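Local coordinates for protein CEP104 (Gallus gallus, PDB 5JO8) that probably binds microtubules or tubulin through its TOG domain, an array of paired helices, as part of a centriolar protein network, at residues V234-I239 and K268-G273. Sequence-based numbering, arbitrary orientation.
Sequences VALRII and KTLFDG
Thr-269 is the one touching residue with a polar side chain, and its OG1 is hydrogen-bonded back to Val-265 O, one turn earlier in its own helix. The hydroxyl is thus satisfied within its own helix, while the methyl CG2 lies 4.3 Å from Leu-236 CD1, at the margin of the contact. Across the two helices the contact is entirely apolar. Leu-270 CD1 is the shared point: it meets Leu-236 CD2 at 3.6 Å and Ile-239 CG2 at 3.9 Å. Chi1 of Leu-270, -152°, sets CG roughly anti to the backbone N; together with chi2 it brings CD1 to the other helix, although the CB does not point there. Leu-236 and Leu-270 run at a slant to each other; Ile-239 lies about square to Leu-270. The axes of segments 234-239 and 268-273 come within 11.0 Å. They run 26° from parallel. The buried area is small, 170 Å², as suits a contact made by methyl ends. Leu-266 and Phe-274 of helix 265-276 extend it, touching Leu-236 and Ile-239. Val-234 and Ile-238 pack on helix 187-204; Ala-235, Ile-238 and Ile-239 touch helix 213-223. The contact thus adds the C-terminal helix 265-276 to the end of the all-helical TOG array.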
loop_
_atom_site.group_PDB
_atom_site.type_symbol
_atom_site.label_atom_id
_atom_site.label_comp_id
_atom_site.label_asym_id
_atom_site.label_seq_id
_atom_site.Cartn_x
_atom_site.Cartn_y
_atom_site.Cartn_z
ATOM N N VAL A 234 -10.156 10.942 -12.926
ATOM C CA VAL A 234 -8.747 10.605 -12.753
ATOM C C VAL A 234 -8.351 9.509 -13.742
ATOM O O VAL A 234 -7.267 9.546 -14.318
ATOM C CB VAL A 234 -8.411 10.193 -11.316
ATOM C CG1 VAL A 234 -6.915 9.914 -11.193
ATOM C CG2 VAL A 234 -8.836 11.286 -10.352
ATOM N N ALA A 235 -9.244 8.544 -13.948
ATOM C CA ALA A 235 -8.987 7.483 -14.916
ATOM C C ALA A 235 -8.745 8.060 -16.316
ATOM O O ALA A 235 -7.827 7.637 -17.021
ATOM C CB ALA A 235 -10.126 6.473 -14.916
ATOM N N LEU A 236 -9.538 9.066 -16.692
ATOM C CA LEU A 236 -9.317 9.754 -17.959
ATOM C C LEU A 236 -7.945 10.414 -18.018
ATOM O O LEU A 236 -7.250 10.311 -19.021
ATOM C CB LEU A 236 -10.392 10.810 -18.182
ATOM C CG LEU A 236 -11.802 10.300 -18.428
ATOM C CD1 LEU A 236 -12.761 11.470 -18.299
ATOM C CD2 LEU A 236 -11.887 9.670 -19.811
ATOM N N ARG A 237 -7.559 11.103 -16.950
ATOM C CA ARG A 237 -6.242 11.738 -16.895
ATOM C C ARG A 237 -5.117 10.732 -17.088
ATOM O O ARG A 237 -4.127 11.010 -17.765
ATOM C CB ARG A 237 -6.043 12.481 -15.575
ATOM C CG ARG A 237 -6.979 13.661 -15.400
ATOM C CD ARG A 237 -6.369 14.720 -14.489
ATOM N NE ARG A 237 -6.029 14.213 -13.161
ATOM C CZ ARG A 237 -6.835 14.271 -12.104
ATOM N NH1 ARG A 237 -8.044 14.807 -12.218
ATOM N NH2 ARG A 237 -6.436 13.794 -10.930
ATOM N N ILE A 238 -5.279 9.547 -16.504
ATOM C CA ILE A 238 -4.278 8.502 -16.626
ATOM C C ILE A 238 -4.163 8.083 -18.088
ATOM O O ILE A 238 -3.062 7.975 -18.633
ATOM C CB ILE A 238 -4.632 7.323 -15.706
ATOM C CG1 ILE A 238 -4.358 7.676 -14.240
ATOM C CG2 ILE A 238 -3.857 6.066 -16.095
ATOM C CD1 ILE A 238 -5.001 6.722 -13.255
ATOM N N ILE A 239 -5.309 7.871 -18.719
ATOM C CA ILE A 239 -5.331 7.454 -20.112
ATOM C C ILE A 239 -4.748 8.529 -21.033
ATOM O O ILE A 239 -3.951 8.220 -21.920
ATOM C CB ILE A 239 -6.734 7.011 -20.536
ATOM C CG1 ILE A 239 -7.118 5.742 -19.770
ATOM C CG2 ILE A 239 -6.783 6.747 -22.051
ATOM C CD1 ILE A 239 -8.576 5.418 -19.827
ATOM N N LYS A 268 -16.856 10.364 -25.969
ATOM C CA LYS A 268 -16.757 11.651 -26.638
ATOM C C LYS A 268 -15.592 12.444 -26.024
ATOM O O LYS A 268 -14.708 12.914 -26.735
ATOM C CB LYS A 268 -18.083 12.410 -26.527
ATOM C CG LYS A 268 -18.098 13.746 -27.239
ATOM C CD LYS A 268 -19.450 14.432 -27.095
ATOM C CE LYS A 268 -19.360 15.909 -27.439
ATOM N NZ LYS A 268 -18.944 16.135 -28.851
ATOM N N THR A 269 -15.559 12.546 -24.698
ATOM C CA THR A 269 -14.462 13.233 -24.017
ATOM C C THR A 269 -13.100 12.604 -24.338
ATOM O O THR A 269 -12.128 13.301 -24.630
ATOM C CB THR A 269 -14.681 13.242 -22.488
ATOM O OG1 THR A 269 -15.900 13.932 -22.180
ATOM C CG2 THR A 269 -13.520 13.930 -21.775
ATOM N N LEU A 270 -13.038 11.277 -24.282
ATOM C CA LEU A 270 -11.806 10.547 -24.545
ATOM C C LEU A 270 -11.284 10.811 -25.958
ATOM O O LEU A 270 -10.141 11.242 -26.144
ATOM C CB LEU A 270 -12.051 9.045 -24.351
ATOM C CG LEU A 270 -10.921 8.108 -23.923
ATOM C CD1 LEU A 270 -10.100 8.701 -22.790
ATOM C CD2 LEU A 270 -11.517 6.776 -23.493
ATOM N N PHE A 271 -12.123 10.544 -26.958
ATOM C CA PHE A 271 -11.685 10.655 -28.352
ATOM C C PHE A 271 -11.455 12.109 -28.791
ATOM O O PHE A 271 -10.467 12.399 -29.473
ATOM C CB PHE A 271 -12.631 9.898 -29.298
ATOM C CG PHE A 271 -12.569 8.399 -29.140
ATOM C CD1 PHE A 271 -11.385 7.716 -29.362
ATOM C CD2 PHE A 271 -13.692 7.681 -28.771
ATOM C CE1 PHE A 271 -11.322 6.339 -29.210
ATOM C CE2 PHE A 271 -13.639 6.300 -28.625
ATOM C CZ PHE A 271 -12.450 5.632 -28.839
ATOM N N ASP A 272 -12.329 13.021 -28.371
ATOM C CA ASP A 272 -12.093 14.447 -28.637
ATOM C C ASP A 272 -10.796 14.903 -27.987
ATOM O O ASP A 272 -10.032 15.677 -28.573
ATOM C CB ASP A 272 -13.240 15.318 -28.130
ATOM C CG ASP A 272 -14.464 15.234 -29.005
ATOM O OD1 ASP A 272 -14.348 14.749 -30.154
ATOM O OD2 ASP A 272 -15.539 15.656 -28.537
ATOM N N GLY A 273 -10.557 14.423 -26.768
ATOM C CA GLY A 273 -9.340 14.741 -26.050
ATOM C C GLY A 273 -8.121 14.257 -26.801
ATOM O O GLY A 273 -7.125 14.968 -26.894
#